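Local coordinates for cyclin homolog (Herpesvirus saimiri, PDB 2F2C), which is a viral D-type cyclin that modulates the host cell cycle and may contribute to T-cell transformation and rapid T-cell proliferation during latent infection, at residues S71-S76 with A184-N189; V77-R82 with V102-K107; R82-K87 with Q95-A100. One frame throughout, in Å; residues are numbered along the deposited sequence.

Interaction 1 (S71-S76 with A184-N189)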
ATOM      1  N   SER A  71      10.819   1.054  -6.642  1.00 69.37           N
ATOM      2  CA  SER A  71       9.973  -0.115  -6.737  1.00 69.67           C
ATOM      3  C   SER A  71       9.016  -0.145  -7.959  1.00 69.89           C
ATOM      4  O   SER A  71       8.373  -1.172  -8.240  1.00 70.14           O
ATOM      5  CB  SER A  71       9.259  -0.345  -5.418  1.00 68.73           C
ATOM      6  OG  SER A  71       7.951   0.023  -5.625  1.00 70.48           O
ATOM      7  N   VAL A  72       8.954   0.952  -8.709  1.00 69.87           N
ATOM      8  CA  VAL A  72       8.189   0.989  -9.965  1.00 69.66           C
ATOM      9  C   VAL A  72       8.634  -0.051 -11.003  1.00 69.97           C
ATOM     10  O   VAL A  72       7.810  -0.713 -11.657  1.00 70.23           O
ATOM     11  CB  VAL A  72       8.292   2.367 -10.615  1.00 69.50           C
ATOM     12  CG1 VAL A  72       7.489   2.404 -11.919  1.00 68.37           C
ATOM     13  CG2 VAL A  72       7.815   3.434  -9.636  1.00 69.23           C
ATOM     14  N   PHE A  73       9.940  -0.188 -11.175  1.00 69.81           N
ATOM     15  CA  PHE A  73      10.422  -1.063 -12.219  1.00 70.01           C
ATOM     16  C   PHE A  73      10.126  -2.539 -11.938  1.00 70.46           C
ATOM     17  O   PHE A  73       9.550  -3.206 -12.797  1.00 71.07           O
ATOM     18  CB  PHE A  73      11.897  -0.823 -12.556  1.00 69.84           C
ATOM     19  CG  PHE A  73      12.402  -1.694 -13.652  1.00 70.08           C
ATOM     20  CD1 PHE A  73      11.864  -1.604 -14.931  1.00 70.17           C
ATOM     21  CD2 PHE A  73      13.394  -2.630 -13.408  1.00 70.12           C
ATOM     22  CE1 PHE A  73      12.331  -2.414 -15.956  1.00 70.29           C
ATOM     23  CE2 PHE A  73      13.864  -3.436 -14.430  1.00 69.19           C
ATOM     24  CZ  PHE A  73      13.332  -3.334 -15.700  1.00 69.58           C
ATOM     25  N   PRO A  74      10.518  -3.071 -10.780  1.00 70.54           N
ATOM     26  CA  PRO A  74      10.172  -4.442 -10.461  1.00 70.47           C
ATOM     27  C   PRO A  74       8.687  -4.728 -10.704  1.00 70.68           C
ATOM     28  O   PRO A  74       8.348  -5.746 -11.343  1.00 70.45           O
ATOM     29  CB  PRO A  74      10.537  -4.546  -8.984  1.00 70.16           C
ATOM     30  CG  PRO A  74      11.713  -3.695  -8.884  1.00 70.61           C
ATOM     31  CD  PRO A  74      11.350  -2.472  -9.711  1.00 70.70           C
ATOM     32  N   LEU A  75       7.820  -3.823 -10.247  1.00 70.55           N
ATOM     33  CA  LEU A  75       6.378  -4.046 -10.335  1.00 70.44           C
ATOM     34  C   LEU A  75       5.935  -4.020 -11.776  1.00 70.54           C
ATOM     35  O   LEU A  75       5.144  -4.856 -12.206  1.00 71.10           O
ATOM     36  CB  LEU A  75       5.617  -3.017  -9.515  1.00 70.23           C
ATOM     37  CG  LEU A  75       4.166  -3.208  -9.084  1.00 70.16           C
ATOM     38  CD1 LEU A  75       3.261  -2.529 -10.051  1.00 70.80           C
ATOM     39  CD2 LEU A  75       3.773  -4.664  -8.923  1.00 71.09           C
ATOM     40  N   SER A  76       6.480  -3.080 -12.532  1.00 70.36           N
ATOM     41  CA  SER A  76       6.147  -2.972 -13.938  1.00 70.30           C
ATOM     42  C   SER A  76       6.622  -4.200 -14.736  1.00 69.68           C
ATOM     43  O   SER A  76       6.046  -4.505 -15.772  1.00 69.82           O
ATOM     44  CB  SER A  76       6.753  -1.695 -14.509  1.00 70.40           C
ATOM     45  OG  SER A  76       8.089  -1.968 -14.931  1.00 73.52           O
ATOM     46  N   ALA A 184      19.572  -6.344 -12.546  1.00 71.81           N
ATOM     47  CA  ALA A 184      19.515  -7.811 -12.725  1.00 70.60           C
ATOM     48  C   ALA A 184      18.201  -8.292 -13.339  1.00 70.19           C
ATOM     49  O   ALA A 184      18.216  -9.117 -14.247  1.00 69.60           O
ATOM     50  CB  ALA A 184      19.777  -8.523 -11.406  1.00 70.46           C
ATOM     51  N   LEU A 185      17.078  -7.743 -12.860  1.00 70.14           N
ATOM     52  CA  LEU A 185      15.727  -8.107 -13.331  1.00 70.10           C
ATOM     53  C   LEU A 185      15.508  -7.946 -14.835  1.00 70.74           C
ATOM     54  O   LEU A 185      14.473  -8.367 -15.346  1.00 70.82           O
ATOM     55  CB  LEU A 185      14.653  -7.308 -12.586  1.00 69.68           C
ATOM     56  CG  LEU A 185      14.244  -7.886 -11.237  1.00 69.02           C
ATOM     57  CD1 LEU A 185      13.656  -6.838 -10.353  1.00 67.53           C
ATOM     58  CD2 LEU A 185      13.272  -9.017 -11.409  1.00 68.32           C
ATOM     59  N   ILE A 186      16.456  -7.316 -15.529  1.00 71.23           N
ATOM     60  CA  ILE A 186      16.412  -7.218 -16.989  1.00 72.08           C
ATOM     61  C   ILE A 186      16.638  -8.600 -17.621  1.00 72.64           C
ATOM     62  O   ILE A 186      16.021  -8.949 -18.636  1.00 72.22           O
ATOM     63  CB  ILE A 186      17.472  -6.175 -17.503  1.00 72.03           C
ATOM     64  CG1 ILE A 186      17.079  -4.766 -17.062  1.00 72.60           C
ATOM     65  CG2 ILE A 186      17.637  -6.211 -19.024  1.00 70.79           C
ATOM     66  CD1 ILE A 186      17.964  -3.645 -17.641  1.00 72.36           C
ATOM     67  N   GLN A 187      17.528  -9.372 -17.008  1.00 73.75           N
ATOM     68  CA  GLN A 187      17.969 -10.654 -17.548  1.00 75.36           C
ATOM     69  C   GLN A 187      16.927 -11.789 -17.392  1.00 76.22           C
ATOM     70  O   GLN A 187      16.290 -11.931 -16.325  1.00 76.57           O
ATOM     71  CB  GLN A 187      19.304 -11.036 -16.909  1.00 75.24           C
ATOM     72  CG  GLN A 187      20.544 -10.692 -17.719  1.00 77.82           C
ATOM     73  CD  GLN A 187      20.373  -9.493 -18.626  1.00 79.61           C
ATOM     74  OE1 GLN A 187      20.698  -8.369 -18.245  1.00 81.82           O
ATOM     75  NE2 GLN A 187      19.857  -9.726 -19.823  1.00 79.53           N
ATOM     76  N   PRO A 188      16.749 -12.566 -18.462  1.00 76.83           N
ATOM     77  CA  PRO A 188      15.739 -13.637 -18.541  1.00 77.43           C
ATOM     78  C   PRO A 188      15.730 -14.644 -17.383  1.00 78.27           C
ATOM     79  O   PRO A 188      14.668 -14.938 -16.825  1.00 78.84           O
ATOM     80  CB  PRO A 188      16.107 -14.364 -19.835  1.00 77.67           C
ATOM     81  CG  PRO A 188      17.510 -13.852 -20.207  1.00 77.50           C
ATOM     82  CD  PRO A 188      17.518 -12.443 -19.714  1.00 77.27           C
ATOM     83  N   ASN A 189      16.899 -15.154 -17.016  1.00 78.85           N
ATOM     84  CA  ASN A 189      17.007 -16.172 -15.980  1.00 79.33           C
ATOM     85  C   ASN A 189      16.693 -15.671 -14.558  1.00 79.54           C
ATOM     86  O   ASN A 189      16.707 -16.444 -13.600  1.00 80.31           O
ATOM     87  CB  ASN A 189      18.402 -16.792 -16.030  1.00 79.47           C
ATOM     88  CG  ASN A 189      19.478 -15.837 -15.542  1.00 80.37           C
ATOM     89  OD1 ASN A 189      19.426 -14.628 -15.798  1.00 82.33           O
ATOM     90  ND2 ASN A 189      20.453 -16.373 -14.822  1.00 80.44           N
TER

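Interaction 2 (V77-R82 with V102-K107)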
ATOM      1  N   VAL A  77       7.674  -4.878 -14.265  1.00 69.11           N
ATOM      2  CA  VAL A  77       8.118  -6.156 -14.835  1.00 68.92           C
ATOM      3  C   VAL A  77       7.130  -7.279 -14.493  1.00 69.30           C
ATOM      4  O   VAL A  77       6.754  -8.101 -15.336  1.00 69.15           O
ATOM      5  CB  VAL A  77       9.512  -6.539 -14.316  1.00 68.60           C
ATOM      6  CG1 VAL A  77       9.884  -7.935 -14.732  1.00 68.13           C
ATOM      7  CG2 VAL A  77      10.562  -5.584 -14.844  1.00 70.56           C
ATOM      8  N   SER A  78       6.710  -7.301 -13.234  1.00 69.90           N
ATOM      9  CA  SER A  78       5.764  -8.261 -12.756  1.00 69.65           C
ATOM     10  C   SER A  78       4.498  -8.169 -13.567  1.00 69.56           C
ATOM     11  O   SER A  78       4.031  -9.187 -14.092  1.00 69.99           O
ATOM     12  CB  SER A  78       5.457  -7.988 -11.308  1.00 69.80           C
ATOM     13  OG  SER A  78       4.568  -8.978 -10.829  1.00 72.44           O
ATOM     14  N   ILE A  79       3.956  -6.954 -13.697  1.00 69.16           N
ATOM     15  CA  ILE A  79       2.714  -6.740 -14.456  1.00 68.66           C
ATOM     16  C   ILE A  79       2.860  -7.260 -15.872  1.00 68.80           C
ATOM     17  O   ILE A  79       1.956  -7.918 -16.382  1.00 68.18           O
ATOM     18  CB  ILE A  79       2.298  -5.255 -14.482  1.00 68.58           C
ATOM     19  CG1 ILE A  79       1.746  -4.807 -13.128  1.00 67.41           C
ATOM     20  CG2 ILE A  79       1.236  -5.005 -15.542  1.00 68.24           C
ATOM     21  CD1 ILE A  79       1.541  -3.320 -13.059  1.00 65.51           C
ATOM     22  N   LEU A  80       4.013  -6.977 -16.483  1.00 69.53           N
ATOM     23  CA  LEU A  80       4.291  -7.367 -17.872  1.00 69.98           C
ATOM     24  C   LEU A  80       4.216  -8.875 -18.032  1.00 70.20           C
ATOM     25  O   LEU A  80       3.439  -9.357 -18.856  1.00 70.16           O
ATOM     26  CB  LEU A  80       5.641  -6.827 -18.356  1.00 69.92           C
ATOM     27  CG  LEU A  80       6.240  -7.456 -19.631  1.00 71.19           C
ATOM     28  CD1 LEU A  80       5.510  -6.993 -20.902  1.00 71.91           C
ATOM     29  CD2 LEU A  80       7.749  -7.205 -19.765  1.00 70.17           C
ATOM     30  N   ASP A  81       4.986  -9.615 -17.232  1.00 70.71           N
ATOM     31  CA  ASP A  81       4.968 -11.091 -17.310  1.00 71.38           C
ATOM     32  C   ASP A  81       3.578 -11.677 -17.074  1.00 71.36           C
ATOM     33  O   ASP A  81       3.057 -12.397 -17.929  1.00 71.30           O
ATOM     34  CB  ASP A  81       5.987 -11.725 -16.358  1.00 71.57           C
ATOM     35  CG  ASP A  81       7.420 -11.369 -16.718  1.00 73.46           C
ATOM     36  OD1 ASP A  81       7.698 -11.143 -17.922  1.00 72.75           O
ATOM     37  OD2 ASP A  81       8.330 -11.282 -15.853  1.00 75.97           O
ATOM     38  N   ARG A  82       2.976 -11.349 -15.930  1.00 71.28           N
ATOM     39  CA  ARG A  82       1.608 -11.768 -15.630  1.00 70.99           C
ATOM     40  C   ARG A  82       0.690 -11.528 -16.812  1.00 71.11           C
ATOM     41  O   ARG A  82       0.002 -12.443 -17.247  1.00 71.30           O
ATOM     42  CB  ARG A  82       1.066 -11.035 -14.406  1.00 70.81           C
ATOM     43  CG  ARG A  82       1.449 -11.657 -13.077  1.00 70.77           C
ATOM     44  CD  ARG A  82       0.868 -10.930 -11.876  1.00 71.14           C
ATOM     45  NE  ARG A  82       1.664  -9.760 -11.520  1.00 72.67           N
ATOM     46  CZ  ARG A  82       1.231  -8.739 -10.786  1.00 73.39           C
ATOM     47  NH1 ARG A  82      -0.020  -8.719 -10.325  1.00 73.81           N
ATOM     48  NH2 ARG A  82       2.054  -7.725 -10.513  1.00 73.16           N
ATOM     49  N   VAL A 102       4.717   0.229 -17.254  1.00 65.94           N
ATOM     50  CA  VAL A 102       5.333   1.335 -16.519  1.00 65.10           C
ATOM     51  C   VAL A 102       4.287   2.373 -16.118  1.00 64.92           C
ATOM     52  O   VAL A 102       4.364   2.941 -15.032  1.00 64.89           O
ATOM     53  CB  VAL A 102       6.459   2.007 -17.340  1.00 64.80           C
ATOM     54  CG1 VAL A 102       6.902   3.311 -16.711  1.00 63.89           C
ATOM     55  CG2 VAL A 102       7.634   1.072 -17.457  1.00 65.10           C
ATOM     56  N   LEU A 103       3.309   2.625 -16.988  1.00 64.78           N
ATOM     57  CA  LEU A 103       2.259   3.573 -16.650  1.00 64.79           C
ATOM     58  C   LEU A 103       1.508   3.067 -15.416  1.00 65.28           C
ATOM     59  O   LEU A 103       1.424   3.786 -14.413  1.00 65.62           O
ATOM     60  CB  LEU A 103       1.311   3.863 -17.825  1.00 64.69           C
ATOM     61  CG  LEU A 103       0.210   4.915 -17.568  1.00 64.20           C
ATOM     62  CD1 LEU A 103       0.781   6.298 -17.348  1.00 63.89           C
ATOM     63  CD2 LEU A 103      -0.783   4.976 -18.701  1.00 64.01           C
ATOM     64  N   ILE A 104       1.009   1.829 -15.465  1.00 64.96           N
ATOM     65  CA  ILE A 104       0.266   1.281 -14.330  1.00 65.04           C
ATOM     66  C   ILE A 104       1.136   1.265 -13.068  1.00 65.05           C
ATOM     67  O   ILE A 104       0.690   1.726 -11.999  1.00 64.94           O
ATOM     68  CB  ILE A 104      -0.354  -0.118 -14.663  1.00 65.30           C
ATOM     69  CG1 ILE A 104      -1.495   0.032 -15.675  1.00 65.34           C
ATOM     70  CG2 ILE A 104      -0.936  -0.774 -13.428  1.00 64.42           C
ATOM     71  CD1 ILE A 104      -1.774  -1.198 -16.485  1.00 64.73           C
ATOM     72  N   GLY A 105       2.371   0.771 -13.221  1.00 64.83           N
ATOM     73  CA  GLY A 105       3.357   0.655 -12.136  1.00 64.54           C
ATOM     74  C   GLY A 105       3.638   1.982 -11.462  1.00 65.02           C
ATOM     75  O   GLY A 105       3.492   2.115 -10.240  1.00 65.59           O
ATOM     76  N   SER A 106       3.991   2.983 -12.257  1.00 65.09           N
ATOM     77  CA  SER A 106       4.305   4.284 -11.713  1.00 65.81           C
ATOM     78  C   SER A 106       3.090   4.849 -10.984  1.00 66.36           C
ATOM     79  O   SER A 106       3.214   5.484  -9.940  1.00 66.11           O
ATOM     80  CB  SER A 106       4.748   5.227 -12.819  1.00 65.96           C
ATOM     81  OG  SER A 106       3.627   5.754 -13.496  1.00 66.55           O
ATOM     82  N   LYS A 107       1.910   4.586 -11.530  1.00 67.05           N
ATOM     83  CA  LYS A 107       0.683   5.009 -10.908  1.00 67.62           C
ATOM     84  C   LYS A 107       0.479   4.374  -9.543  1.00 68.25           C
ATOM     85  O   LYS A 107      -0.258   4.912  -8.721  1.00 68.88           O
ATOM     86  CB  LYS A 107      -0.510   4.709 -11.811  1.00 67.55           C
ATOM     87  CG  LYS A 107      -0.807   5.796 -12.827  1.00 67.46           C
ATOM     88  CD  LYS A 107      -2.130   5.513 -13.516  1.00 67.30           C
ATOM     89  CE  LYS A 107      -2.346   6.394 -14.713  1.00 66.36           C
ATOM     90  NZ  LYS A 107      -3.617   6.008 -15.360  1.00 66.74           N
TER

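Interaction 3 (R82-K87 with Q95-A100)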
ATOM      1  N   ARG A  82       2.976 -11.349 -15.930  1.00 71.28           N
ATOM      2  CA  ARG A  82       1.608 -11.768 -15.630  1.00 70.99           C
ATOM      3  C   ARG A  82       0.690 -11.528 -16.812  1.00 71.11           C
ATOM      4  O   ARG A  82       0.002 -12.443 -17.247  1.00 71.30           O
ATOM      5  CB  ARG A  82       1.066 -11.035 -14.406  1.00 70.81           C
ATOM      6  CG  ARG A  82       1.449 -11.657 -13.077  1.00 70.77           C
ATOM      7  CD  ARG A  82       0.868 -10.930 -11.876  1.00 71.14           C
ATOM      8  NE  ARG A  82       1.664  -9.760 -11.520  1.00 72.67           N
ATOM      9  CZ  ARG A  82       1.231  -8.739 -10.786  1.00 73.39           C
ATOM     10  NH1 ARG A  82      -0.020  -8.719 -10.325  1.00 73.81           N
ATOM     11  NH2 ARG A  82       2.054  -7.725 -10.513  1.00 73.16           N
ATOM     12  N   TYR A  83       0.697 -10.300 -17.334  1.00 71.55           N
ATOM     13  CA  TYR A  83      -0.123  -9.927 -18.490  1.00 71.83           C
ATOM     14  C   TYR A  83       0.152 -10.807 -19.694  1.00 72.38           C
ATOM     15  O   TYR A  83      -0.765 -11.159 -20.432  1.00 72.57           O
ATOM     16  CB  TYR A  83       0.079  -8.458 -18.883  1.00 71.57           C
ATOM     17  CG  TYR A  83      -0.686  -8.083 -20.128  1.00 71.35           C
ATOM     18  CD1 TYR A  83      -2.077  -7.933 -20.093  1.00 72.08           C
ATOM     19  CD2 TYR A  83      -0.036  -7.919 -21.355  1.00 70.58           C
ATOM     20  CE1 TYR A  83      -2.807  -7.617 -21.260  1.00 72.33           C
ATOM     21  CE2 TYR A  83      -0.753  -7.598 -22.529  1.00 70.56           C
ATOM     22  CZ  TYR A  83      -2.138  -7.450 -22.471  1.00 71.29           C
ATOM     23  OH  TYR A  83      -2.859  -7.122 -23.599  1.00 70.40           O
ATOM     24  N   LEU A  84       1.414 -11.163 -19.898  1.00 73.18           N
ATOM     25  CA  LEU A  84       1.779 -11.953 -21.071  1.00 73.77           C
ATOM     26  C   LEU A  84       1.714 -13.458 -20.837  1.00 74.64           C
ATOM     27  O   LEU A  84       2.249 -14.228 -21.642  1.00 74.70           O
ATOM     28  CB  LEU A  84       3.141 -11.527 -21.642  1.00 73.48           C
ATOM     29  CG  LEU A  84       3.211 -10.192 -22.388  1.00 72.29           C
ATOM     30  CD1 LEU A  84       4.634  -9.933 -22.765  1.00 73.13           C
ATOM     31  CD2 LEU A  84       2.339 -10.158 -23.630  1.00 71.08           C
ATOM     32  N   CYS A  85       1.069 -13.865 -19.737  1.00 75.75           N
ATOM     33  CA  CYS A  85       0.607 -15.252 -19.559  1.00 77.18           C
ATOM     34  C   CYS A  85      -0.837 -15.371 -20.019  1.00 77.23           C
ATOM     35  O   CYS A  85      -1.349 -16.474 -20.177  1.00 77.33           O
ATOM     36  CB  CYS A  85       0.669 -15.705 -18.104  1.00 77.26           C
ATOM     37  SG  CYS A  85       2.263 -15.503 -17.281  1.00 82.41           S
ATOM     38  N   LYS A  86      -1.486 -14.230 -20.239  1.00 77.61           N
ATOM     39  CA  LYS A  86      -2.918 -14.213 -20.495  1.00 77.90           C
ATOM     40  C   LYS A  86      -3.304 -13.772 -21.907  1.00 77.58           C
ATOM     41  O   LYS A  86      -4.056 -14.476 -22.582  1.00 77.69           O
ATOM     42  CB  LYS A  86      -3.651 -13.413 -19.408  1.00 78.08           C
ATOM     43  CG  LYS A  86      -3.681 -14.147 -18.058  1.00 78.75           C
ATOM     44  CD  LYS A  86      -4.569 -13.451 -17.033  1.00 78.91           C
ATOM     45  CE  LYS A  86      -4.684 -14.266 -15.739  1.00 79.81           C
ATOM     46  NZ  LYS A  86      -5.298 -15.623 -15.929  1.00 79.46           N
ATOM     47  N   LYS A  87      -2.810 -12.623 -22.356  1.00 77.36           N
ATOM     48  CA  LYS A  87      -3.093 -12.184 -23.726  1.00 77.07           C
ATOM     49  C   LYS A  87      -1.848 -12.377 -24.595  1.00 76.89           C
ATOM     50  O   LYS A  87      -0.788 -12.739 -24.088  1.00 77.04           O
ATOM     51  CB  LYS A  87      -3.602 -10.734 -23.766  1.00 76.91           C
ATOM     52  CG  LYS A  87      -4.919 -10.473 -23.008  1.00 76.48           C
ATOM     53  CD  LYS A  87      -6.169 -10.973 -23.730  1.00 75.30           C
ATOM     54  CE  LYS A  87      -7.424 -10.555 -22.969  1.00 75.58           C
ATOM     55  NZ  LYS A  87      -8.694 -11.037 -23.586  1.00 75.14           N
ATOM     56  N   GLN A  95       6.282  -2.774 -27.532  1.00 70.18           N
ATOM     57  CA  GLN A  95       6.643  -1.516 -26.905  1.00 70.24           C
ATOM     58  C   GLN A  95       5.447  -0.847 -26.235  1.00 69.99           C
ATOM     59  O   GLN A  95       5.566  -0.321 -25.131  1.00 69.80           O
ATOM     60  CB  GLN A  95       7.296  -0.581 -27.923  1.00 70.46           C
ATOM     61  CG  GLN A  95       7.988   0.608 -27.286  1.00 71.95           C
ATOM     62  CD  GLN A  95       8.940   1.334 -28.213  1.00 73.80           C
ATOM     63  OE1 GLN A  95       9.793   2.087 -27.741  1.00 75.70           O
ATOM     64  NE2 GLN A  95       8.799   1.129 -29.523  1.00 73.17           N
ATOM     65  N   LYS A  96       4.296  -0.882 -26.902  1.00 69.96           N
ATOM     66  CA  LYS A  96       3.057  -0.342 -26.352  1.00 69.90           C
ATOM     67  C   LYS A  96       2.701  -1.049 -25.051  1.00 70.11           C
ATOM     68  O   LYS A  96       2.273  -0.423 -24.083  1.00 70.04           O
ATOM     69  CB  LYS A  96       1.926  -0.500 -27.362  1.00 69.78           C
ATOM     70  CG  LYS A  96       0.694   0.329 -27.074  1.00 69.72           C
ATOM     71  CD  LYS A  96      -0.070   0.625 -28.358  1.00 70.69           C
ATOM     72  CE  LYS A  96      -0.894  -0.557 -28.842  1.00 70.92           C
ATOM     73  NZ  LYS A  96      -2.242  -0.556 -28.225  1.00 72.59           N
ATOM     74  N   ILE A  97       2.899  -2.361 -25.026  1.00 70.44           N
ATOM     75  CA  ILE A  97       2.557  -3.141 -23.842  1.00 70.66           C
ATOM     76  C   ILE A  97       3.418  -2.692 -22.674  1.00 70.72           C
ATOM     77  O   ILE A  97       2.895  -2.339 -21.610  1.00 70.93           O
ATOM     78  CB  ILE A  97       2.711  -4.667 -24.106  1.00 70.70           C
ATOM     79  CG1 ILE A  97       1.697  -5.123 -25.173  1.00 70.78           C
ATOM     80  CG2 ILE A  97       2.528  -5.446 -22.805  1.00 70.00           C
ATOM     81  CD1 ILE A  97       1.903  -6.538 -25.715  1.00 70.57           C
ATOM     82  N   GLY A  98       4.734  -2.690 -22.898  1.00 70.55           N
ATOM     83  CA  GLY A  98       5.703  -2.365 -21.864  1.00 70.31           C
ATOM     84  C   GLY A  98       5.559  -0.933 -21.404  1.00 70.08           C
ATOM     85  O   GLY A  98       5.837  -0.609 -20.247  1.00 70.23           O
ATOM     86  N   ALA A  99       5.135  -0.073 -22.324  1.00 69.82           N
ATOM     87  CA  ALA A  99       4.868   1.319 -22.005  1.00 69.29           C
ATOM     88  C   ALA A  99       3.721   1.395 -21.017  1.00 68.76           C
ATOM     89  O   ALA A  99       3.804   2.132 -20.055  1.00 69.21           O
ATOM     90  CB  ALA A  99       4.549   2.120 -23.261  1.00 69.37           C
ATOM     91  N   ALA A 100       2.665   0.620 -21.239  1.00 68.13           N
ATOM     92  CA  ALA A 100       1.493   0.690 -20.370  1.00 67.47           C
ATOM     93  C   ALA A 100       1.678  -0.018 -19.029  1.00 67.24           C
ATOM     94  O   ALA A 100       0.922   0.233 -18.084  1.00 67.31           O
ATOM     95  CB  ALA A 100       0.274   0.185 -21.080  1.00 67.54           C
TER

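Interaction 1 (S71-S76 with A184-N189)
F73 and P74, in the first turn of helix 72-83, meet L185 and I186, two residues just beyond the end of helix 170-184. The contact is wholly apolar. P74 and L185 approach most closely: CD1 of L185 sits against the pyrrolidine ring, 4.0 Å from P74 CG and nearly as close to P74 CB, and the two side chains cross at about a right angle. F73 supplies the aromatic part. With CG anti to the backbone N (chi1 -179°), its ring reaches over to the loop, where CZ lies 4.2 Å from I186 CG1 and CE2 packs more loosely on L185 CB. Both aliphatic groups come at the ring obliquely.

In terms of the fold, this is where the two halves of the cyclin meet, since helix 72-83 belongs to the N-terminal cyclin domain and residues 184-189 to the C-terminal viral cyclin region. H60 of helix 49-65 adds an edge-to-face ring contact to F73, and I186 also touches T57 of that helix.

No hydrogen bond crosses between the segments; each has its own. On the helix side S76 OG donates to F73 O at 2.9 Å, tilted 15° from the carbonyl plane. On the loop side a type I beta turn from A184 to Q187, closed by Q187 N bonding to A184 O, presents L185 and I186 at its two central positions.

Interaction 2 (V77-R82 with V102-K107)
I79 and I104 make the side-chain contact here, methyl against methyl: CD1 of I79 comes to 3.6 Å from CG2 of I104 and lies only a little farther from I104 CB. The two side chains cross obliquely. In I79 the CG1 branch stands anti to the carbonyl carbon (chi1 -73°) and runs on extended, which puts the far end of the side chain, CD1, in the contact, whereas I104 answers with its short branch. The same I79 CD1 rests 4.2 Å from the backbone N of G105, beside a stretch of main chain where no side chain intervenes. The CA of G105 is 7.8 Å from the CA of I79, the nearest such pair. In the next shell I139 of helix 129-142 touches both isoleucines.

Away from the isoleucines, each helix has side-chain bonds of its own. R82 folds back by one turn to S78: NH2 donates to S78 OG at 2.8 Å, the oxygen lying 22° out of the guanidinium plane, and NE adds a weak bond to the same oxygen. In the partner helix L103 O accepts from both S106 OG (3.1 Å) and K107 N, which arrive from the same face of its plane. K107 NZ pairs with E136 and also hydrogen-bonds the backbone of another protein chain in the assembly.

Helix 129-142 thus lies against this pairing of helices 72-83 and 94-109, while V77 and L80 pack on L56 and V102 on M59 of helix 49-65.

Interaction 3 (R82-K87 with Q95-A100)
Y83 and I97 cross at about a right angle, the CG2 methyl of I97 meeting the tyrosine ring at CD2 and CE2. It lies 3.8 Å from Y83 CD2 and 3.9 Å from Y83 CE2, in an approach oblique to the ring. In Y83 a chi1 of 176° swings the ring away from the backbone N and out from the end of helix 72-83 toward helix 94-109. L84 takes the other branch of the isoleucine: its CD2 stands 4.2 Å from I97 CD1. I97 therefore divides its two arms between consecutive residues, CG2 on the ring and CD1 on the leucine.

Behind Y83 and L84 the backbone is leaving the helix. Y83 O accepts from both K86 N and K87 N, at 3.2 Å each, which ties the turn after the helix back to the residue that carries the ring. Outside the pair, I139 of helix 129-142 touches Y83, Q135 gives its OH a weak hydrogen bond, and W41 touches L84.

This buried packing joins the C-terminal end of one helix to the N-terminal part of the next, two consecutive helices of the all-helical cyclin box fold of the N-terminal domain.

In the fold
All three contacts use helix 72-83, taken in order from its start to its end: interaction 1 near its first turn, interaction 2 along its later turns and interaction 3 at its close. Interactions 2 and 3 share R82 and pair that helix with helix 94-109; their centres are about 8 Å apart, and L80 touches I97 between them. The centres of interactions 1 and 2 are about 10 Å apart, bridged where V72 and L75 pack on G105 and S106. Along the chain 3 is nested inside 2 and 2 inside 1. One central helix thus packs within the N-terminal cyclin domain while its beginning meets the C-terminal region.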